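Local coordinates for uncharacterized protein AsqI (Emericella nidulans, PDB 5YY3), which is a zinc-dependent cyclopenase that converts 4'-methoxycyclopenin into 4'-methoxyviridicatin, releasing methyl isocyanate, in the aspoquinolone pathway, at residues S76-L80 and N354-Y358; I286-L291 and Y358-K362. All coordinates share one frame; numbering follows the deposited sequence.

How the interactions relate
Both contacts involve helix 355-367, and they share Y358. Interaction 1 sets the start of helix 77-92 against the first turn of helix 355-367, near the surface. Interaction 2 packs the next turn of helix 355-367 on residues 286-291, where helix 288-304 begins, and is partly buried. The Y358 ring lies between P77 of interaction 1, on one face, and I286 of interaction 2, on the opposite face. Their polar chemistry differs. Interaction 1 joins a tyrosine hydroxyl to a carboxylate side chain, whereas interaction 2 sends a lysine to a backbone carbonyl. Apolar contact beyond the ring is more extensive in interaction 2, through L291.

Interaction 1: residues S76-L80 and N354-Y358; sequences SPEHL and NLHNY
The amide nitrogen of N357, whose CB lies 4.0 Å from P77 CG, is gripped by two acceptors. N357 ND2 donates to N354 OD1 at 3.1 Å, nearly straight (168°), and also bonds D332 OD1. The first bond lies in the carbonyl plane of N354, on a lone pair, and close to the amide plane of N357. Together the two bonds should hold the N357 amide in one rotation. N354 is the N-cap residue of its helix, and its own ND2 rests against P77 CB at 3.8 Å.

P77 carries the apolar part. Its CG stands over one face of the Y358 ring, 3.6 Å from the centroid, as a CH-pi contact. At the edge of the same ring, Y358 OH donates a very short hydrogen bond, 2.5 Å, to E78 OE2. The E78 chain is bent at chi2 (76°), which brings the carboxylate round to the hydroxyl, its plane 46° from the ring.

Zinc ligand H190 is about 7 Å from N357, side chain to side chain. The contact joins the N-terminal ends of helices 77-92 and 355-367, and helices 288-304 and 391-410 pack on the first turn of helix 355-367.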
ATOM      1  N   SER A  76     -21.480   5.133 -32.461  1.00 33.52           N
ATOM      2  CA  SER A  76     -22.826   5.692 -32.615  1.00 35.11           C
ATOM      3  C   SER A  76     -23.760   4.770 -33.423  1.00 30.99           C
ATOM      4  O   SER A  76     -23.444   4.381 -34.553  1.00 33.90           O
ATOM      5  CB  SER A  76     -22.752   7.071 -33.278  1.00 32.91           C
ATOM      6  OG  SER A  76     -24.030   7.454 -33.760  1.00 37.91           O
ATOM      7  N   PRO A  77     -24.913   4.418 -32.842  1.00 29.38           N
ATOM      8  CA  PRO A  77     -25.857   3.537 -33.546  1.00 32.76           C
ATOM      9  C   PRO A  77     -26.262   4.066 -34.929  1.00 33.54           C
ATOM     10  O   PRO A  77     -26.368   3.270 -35.870  1.00 34.06           O
ATOM     11  CB  PRO A  77     -27.055   3.485 -32.596  1.00 29.97           C
ATOM     12  CG  PRO A  77     -26.440   3.696 -31.244  1.00 32.71           C
ATOM     13  CD  PRO A  77     -25.328   4.677 -31.454  1.00 29.48           C
ATOM     14  N   GLU A  78     -26.457   5.379 -35.052  1.00 29.91           N
ATOM     15  CA  GLU A  78     -26.768   5.983 -36.346  1.00 32.11           C
ATOM     16  C   GLU A  78     -25.646   5.751 -37.359  1.00 34.18           C
ATOM     17  O   GLU A  78     -25.893   5.382 -38.513  1.00 35.35           O
ATOM     18  CB  GLU A  78     -27.029   7.480 -36.194  1.00 32.73           C
ATOM     19  CG  GLU A  78     -28.354   7.795 -35.517  1.00 34.17           C
ATOM     20  CD  GLU A  78     -28.324   7.583 -34.006  1.00 36.95           C
ATOM     21  OE1 GLU A  78     -27.223   7.424 -33.434  1.00 32.35           O
ATOM     22  OE2 GLU A  78     -29.408   7.585 -33.391  1.00 42.02           O
ATOM     23  N   HIS A  79     -24.411   5.958 -36.922  1.00 28.22           N
ATOM     24  CA  HIS A  79     -23.274   5.770 -37.801  1.00 28.82           C
ATOM     25  C   HIS A  79     -23.050   4.290 -38.110  1.00 30.25           C
ATOM     26  O   HIS A  79     -22.535   3.951 -39.172  1.00 32.94           O
ATOM     27  CB  HIS A  79     -22.009   6.362 -37.183  1.00 30.10           C
ATOM     28  CG  HIS A  79     -21.982   7.855 -37.173  1.00 30.55           C
ATOM     29  ND1 HIS A  79     -21.052   8.584 -37.882  1.00 31.28           N
ATOM     30  CD2 HIS A  79     -22.756   8.760 -36.526  1.00 28.58           C
ATOM     31  CE1 HIS A  79     -21.260   9.874 -37.682  1.00 30.19           C
ATOM     32  NE2 HIS A  79     -22.285  10.007 -36.860  1.00 30.76           N
ATOM     33  N   LEU A  80     -23.411   3.410 -37.180  1.00 26.44           N
ATOM     34  CA  LEU A  80     -23.218   1.973 -37.408  1.00 33.00           C
ATOM     35  C   LEU A  80     -24.195   1.491 -38.470  1.00 32.49           C
ATOM     36  O   LEU A  80     -23.866   0.631 -39.287  1.00 32.78           O
ATOM     37  CB  LEU A  80     -23.386   1.172 -36.107  1.00 30.15           C
ATOM     38  CG  LEU A  80     -22.264   1.407 -35.080  1.00 33.85           C
ATOM     39  CD1 LEU A  80     -22.667   0.973 -33.680  1.00 30.62           C
ATOM     40  CD2 LEU A  80     -20.974   0.700 -35.505  1.00 36.37           C
ATOM     41  N   ASN A 354     -32.455   0.803 -27.670  1.00 29.21           N
ATOM     42  CA  ASN A 354     -31.160   0.212 -28.009  1.00 30.70           C
ATOM     43  C   ASN A 354     -30.139   0.485 -26.901  1.00 30.26           C
ATOM     44  O   ASN A 354     -29.171   1.223 -27.104  1.00 27.17           O
ATOM     45  CB  ASN A 354     -30.647   0.772 -29.348  1.00 29.03           C
ATOM     46  CG  ASN A 354     -29.415   0.048 -29.845  1.00 29.31           C
ATOM     47  OD1 ASN A 354     -28.987  -0.938 -29.243  1.00 32.94           O
ATOM     48  ND2 ASN A 354     -28.857   0.504 -30.961  1.00 31.82           N
ATOM     49  N   LEU A 355     -30.360  -0.104 -25.727  1.00 30.64           N
ATOM     50  CA  LEU A 355     -29.623   0.291 -24.520  1.00 28.75           C
ATOM     51  C   LEU A 355     -28.112   0.027 -24.564  1.00 25.97           C
ATOM     52  O   LEU A 355     -27.330   0.865 -24.118  1.00 27.14           O
ATOM     53  CB  LEU A 355     -30.216  -0.414 -23.298  1.00 25.91           C
ATOM     54  CG  LEU A 355     -29.654  -0.032 -21.936  1.00 23.55           C
ATOM     55  CD1 LEU A 355     -29.686   1.475 -21.768  1.00 27.52           C
ATOM     56  CD2 LEU A 355     -30.458  -0.700 -20.849  1.00 26.96           C
ATOM     57  N   HIS A 356     -27.697  -1.131 -25.077  1.00 28.06           N
ATOM     58  CA  HIS A 356     -26.282  -1.488 -25.076  1.00 25.43           C
ATOM     59  C   HIS A 356     -25.475  -0.512 -25.914  1.00 28.74           C
ATOM     60  O   HIS A 356     -24.478   0.047 -25.449  1.00 27.50           O
ATOM     61  CB  HIS A 356     -26.056  -2.914 -25.600  1.00 22.67           C
ATOM     62  CG  HIS A 356     -24.621  -3.218 -25.913  1.00 26.24           C
ATOM     63  ND1 HIS A 356     -23.619  -3.131 -24.968  1.00 22.60           N
ATOM     64  CD2 HIS A 356     -24.015  -3.579 -27.072  1.00 26.56           C
ATOM     65  CE1 HIS A 356     -22.459  -3.438 -25.528  1.00 24.86           C
ATOM     66  NE2 HIS A 356     -22.675  -3.715 -26.804  1.00 24.64           N
ATOM     67  N   ASN A 357     -25.908  -0.296 -27.150  1.00 28.01           N
ATOM     68  CA  ASN A 357     -25.108   0.512 -28.071  1.00 27.70           C
ATOM     69  C   ASN A 357     -25.204   2.020 -27.791  1.00 25.51           C
ATOM     70  O   ASN A 357     -24.239   2.754 -27.989  1.00 29.94           O
ATOM     71  CB  ASN A 357     -25.501   0.197 -29.517  1.00 29.04           C
ATOM     72  CG  ASN A 357     -25.188  -1.248 -29.901  1.00 28.84           C
ATOM     73  OD1 ASN A 357     -24.057  -1.579 -30.270  1.00 31.72           O
ATOM     74  ND2 ASN A 357     -26.188  -2.115 -29.807  1.00 27.05           N
ATOM     75  N   TYR A 358     -26.344   2.498 -27.311  1.00 27.73           N
ATOM     76  CA  TYR A 358     -26.389   3.903 -26.906  1.00 26.48           C
ATOM     77  C   TYR A 358     -25.603   4.085 -25.617  1.00 25.55           C
ATOM     78  O   TYR A 358     -24.995   5.145 -25.387  1.00 28.49           O
ATOM     79  CB  TYR A 358     -27.825   4.399 -26.742  1.00 26.14           C
ATOM     80  CG  TYR A 358     -28.449   4.827 -28.040  1.00 24.86           C
ATOM     81  CD1 TYR A 358     -27.880   5.842 -28.798  1.00 30.34           C
ATOM     82  CD2 TYR A 358     -29.622   4.237 -28.503  1.00 28.90           C
ATOM     83  CE1 TYR A 358     -28.456   6.253 -29.992  1.00 30.60           C
ATOM     84  CE2 TYR A 358     -30.204   4.642 -29.691  1.00 29.16           C
ATOM     85  CZ  TYR A 358     -29.614   5.655 -30.428  1.00 30.08           C
ATOM     86  OH  TYR A 358     -30.178   6.055 -31.616  1.00 33.11           O
TER

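Interaction 2: residues I286-L291 and Y358-K362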
ATOM      1  N   ILE A 286     -28.806  11.684 -26.692  1.00 31.41           N
ATOM      2  CA  ILE A 286     -29.555  10.683 -25.934  1.00 29.73           C
ATOM      3  C   ILE A 286     -29.355  10.957 -24.452  1.00 29.63           C
ATOM      4  O   ILE A 286     -28.364  10.537 -23.870  1.00 31.63           O
ATOM      5  CB  ILE A 286     -29.114   9.233 -26.236  1.00 31.19           C
ATOM      6  CG1 ILE A 286     -28.972   8.998 -27.740  1.00 33.38           C
ATOM      7  CG2 ILE A 286     -30.117   8.238 -25.638  1.00 32.64           C
ATOM      8  CD1 ILE A 286     -30.281   8.727 -28.429  1.00 36.46           C
ATOM      9  N   PRO A 287     -30.291  11.684 -23.833  1.00 31.45           N
ATOM     10  CA  PRO A 287     -30.054  12.038 -22.430  1.00 29.27           C
ATOM     11  C   PRO A 287     -30.023  10.801 -21.532  1.00 27.51           C
ATOM     12  O   PRO A 287     -30.650   9.790 -21.842  1.00 27.58           O
ATOM     13  CB  PRO A 287     -31.232  12.969 -22.087  1.00 29.27           C
ATOM     14  CG  PRO A 287     -32.253  12.739 -23.143  1.00 29.93           C
ATOM     15  CD  PRO A 287     -31.556  12.224 -24.361  1.00 29.64           C
ATOM     16  N   ARG A 288     -29.265  10.885 -20.448  1.00 24.05           N
ATOM     17  CA  ARG A 288     -29.186   9.818 -19.467  1.00 26.68           C
ATOM     18  C   ARG A 288     -30.566   9.256 -19.099  1.00 29.36           C
ATOM     19  O   ARG A 288     -30.741   8.033 -18.979  1.00 29.31           O
ATOM     20  CB  ARG A 288     -28.478  10.315 -18.208  1.00 23.66           C
ATOM     21  CG  ARG A 288     -28.333   9.238 -17.155  1.00 29.12           C
ATOM     22  CD  ARG A 288     -27.681   9.805 -15.909  1.00 29.49           C
ATOM     23  NE  ARG A 288     -28.508  10.866 -15.355  1.00 30.48           N
ATOM     24  CZ  ARG A 288     -28.052  12.046 -14.944  1.00 37.82           C
ATOM     25  NH1 ARG A 288     -26.744  12.330 -15.010  1.00 32.59           N
ATOM     26  NH2 ARG A 288     -28.910  12.940 -14.456  1.00 39.02           N
ATOM     27  N   ALA A 289     -31.542  10.146 -18.925  1.00 26.97           N
ATOM     28  CA  ALA A 289     -32.893   9.744 -18.502  1.00 28.25           C
ATOM     29  C   ALA A 289     -33.557   8.793 -19.500  1.00 26.14           C
ATOM     30  O   ALA A 289     -34.315   7.896 -19.119  1.00 26.97           O
ATOM     31  CB  ALA A 289     -33.763  10.975 -18.289  1.00 28.52           C
ATOM     32  N   ARG A 290     -33.250   8.988 -20.775  1.00 28.48           N
ATOM     33  CA  ARG A 290     -33.783   8.171 -21.857  1.00 27.44           C
ATOM     34  C   ARG A 290     -33.238   6.724 -21.761  1.00 28.12           C
ATOM     35  O   ARG A 290     -33.969   5.754 -21.988  1.00 25.25           O
ATOM     36  CB  ARG A 290     -33.421   8.814 -23.203  1.00 28.64           C
ATOM     37  CG  ARG A 290     -33.962   8.115 -24.438  1.00 35.05           C
ATOM     38  CD  ARG A 290     -35.475   8.174 -24.497  1.00 38.65           C
ATOM     39  NE  ARG A 290     -35.989   7.435 -25.652  1.00 42.92           N
ATOM     40  CZ  ARG A 290     -37.178   6.835 -25.682  1.00 45.86           C
ATOM     41  NH1 ARG A 290     -37.977   6.874 -24.619  1.00 49.32           N
ATOM     42  NH2 ARG A 290     -37.560   6.168 -26.763  1.00 41.58           N
ATOM     43  N   LEU A 291     -31.959   6.586 -21.412  1.00 23.47           N
ATOM     44  CA  LEU A 291     -31.358   5.263 -21.254  1.00 24.26           C
ATOM     45  C   LEU A 291     -31.925   4.570 -20.017  1.00 26.47           C
ATOM     46  O   LEU A 291     -32.253   3.382 -20.056  1.00 25.09           O
ATOM     47  CB  LEU A 291     -29.836   5.364 -21.164  1.00 25.45           C
ATOM     48  CG  LEU A 291     -29.165   5.791 -22.470  1.00 26.18           C
ATOM     49  CD1 LEU A 291     -28.395   7.077 -22.256  1.00 30.43           C
ATOM     50  CD2 LEU A 291     -28.251   4.718 -22.985  1.00 25.94           C
ATOM     51  N   TYR A 358     -26.344   2.498 -27.311  1.00 27.73           N
ATOM     52  CA  TYR A 358     -26.389   3.903 -26.906  1.00 26.48           C
ATOM     53  C   TYR A 358     -25.603   4.085 -25.617  1.00 25.55           C
ATOM     54  O   TYR A 358     -24.995   5.145 -25.387  1.00 28.49           O
ATOM     55  CB  TYR A 358     -27.825   4.399 -26.742  1.00 26.14           C
ATOM     56  CG  TYR A 358     -28.449   4.827 -28.040  1.00 24.86           C
ATOM     57  CD1 TYR A 358     -27.880   5.842 -28.798  1.00 30.34           C
ATOM     58  CD2 TYR A 358     -29.622   4.237 -28.503  1.00 28.90           C
ATOM     59  CE1 TYR A 358     -28.456   6.253 -29.992  1.00 30.60           C
ATOM     60  CE2 TYR A 358     -30.204   4.642 -29.691  1.00 29.16           C
ATOM     61  CZ  TYR A 358     -29.614   5.655 -30.428  1.00 30.08           C
ATOM     62  OH  TYR A 358     -30.178   6.055 -31.616  1.00 33.11           O
ATOM     63  N   GLY A 359     -25.600   3.054 -24.780  1.00 24.09           N
ATOM     64  CA  GLY A 359     -24.792   3.074 -23.569  1.00 22.36           C
ATOM     65  C   GLY A 359     -23.309   3.247 -23.847  1.00 22.49           C
ATOM     66  O   GLY A 359     -22.644   4.090 -23.222  1.00 22.35           O
ATOM     67  N   LEU A 360     -22.785   2.452 -24.780  1.00 20.48           N
ATOM     68  CA  LEU A 360     -21.384   2.568 -25.190  1.00 21.85           C
ATOM     69  C   LEU A 360     -21.132   3.959 -25.745  1.00 24.13           C
ATOM     70  O   LEU A 360     -20.075   4.564 -25.495  1.00 23.41           O
ATOM     71  CB  LEU A 360     -21.015   1.506 -26.242  1.00 20.84           C
ATOM     72  CG  LEU A 360     -21.030   0.055 -25.749  1.00 24.88           C
ATOM     73  CD1 LEU A 360     -20.549  -0.889 -26.841  1.00 24.45           C
ATOM     74  CD2 LEU A 360     -20.188  -0.085 -24.499  1.00 22.03           C
ATOM     75  N   GLY A 361     -22.119   4.454 -26.493  1.00 23.47           N
ATOM     76  CA  GLY A 361     -22.090   5.794 -27.061  1.00 26.17           C
ATOM     77  C   GLY A 361     -21.942   6.899 -26.029  1.00 24.69           C
ATOM     78  O   GLY A 361     -21.279   7.912 -26.286  1.00 28.34           O
ATOM     79  N   LYS A 362     -22.534   6.706 -24.854  1.00 20.63           N
ATOM     80  CA  LYS A 362     -22.415   7.691 -23.785  1.00 21.50           C
ATOM     81  C   LYS A 362     -20.996   7.726 -23.198  1.00 25.33           C
ATOM     82  O   LYS A 362     -20.524   8.787 -22.799  1.00 25.77           O
ATOM     83  CB  LYS A 362     -23.441   7.412 -22.686  1.00 22.96           C
ATOM     84  CG  LYS A 362     -24.896   7.484 -23.166  1.00 23.22           C
ATOM     85  CD  LYS A 362     -25.302   8.924 -23.567  1.00 25.91           C
ATOM     86  CE  LYS A 362     -25.587   9.769 -22.335  1.00 25.31           C
ATOM     87  NZ  LYS A 362     -25.909  11.198 -22.639  1.00 29.18           N
TER
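K362 reaches across to I286 and ends on its backbone oxygen, with NZ 2.8 Å from I286 O. The donor is tilted 32° from the carbonyl plane. The same ammonium bonds Y271 O and forms a salt bridge with E365, so three oxygens hold it. This would probably stabilise its charge within a partly buried contact.

The K362 chain is not extended. Bends at chi2 (-67°) and chi3 (-78°) turn its end toward the I286 carbonyl, and its methylenes run past L291. CD1 of L291 lies 3.6 Å from K362 CG and stays near K362 CD and CE. The other methyl of L291, CD2, lies 3.6 Å from the backbone N of G359 and 3.8 Å from Y358 CB. The two methyls thus touch different residues of helix 355-367.

The I286 side chain crosses that of Y358 at about a right angle, and its end lies over the ring face. CD1 is offset toward the rim, 3.8 Å from the ring centroid in a CH-pi contact, while CG1 approaches Y358 CD1 at 3.5 Å.

P287 is the N-cap residue of helix 288-304, so the lysine grips the chain just before that helix starts. The arrangement packs the start of helix 288-304, and I286 in the loop before it, on helix 355-367, within the mainly helical, hemocyanin-like metal-binding domain of this tyrosinase-family enzyme.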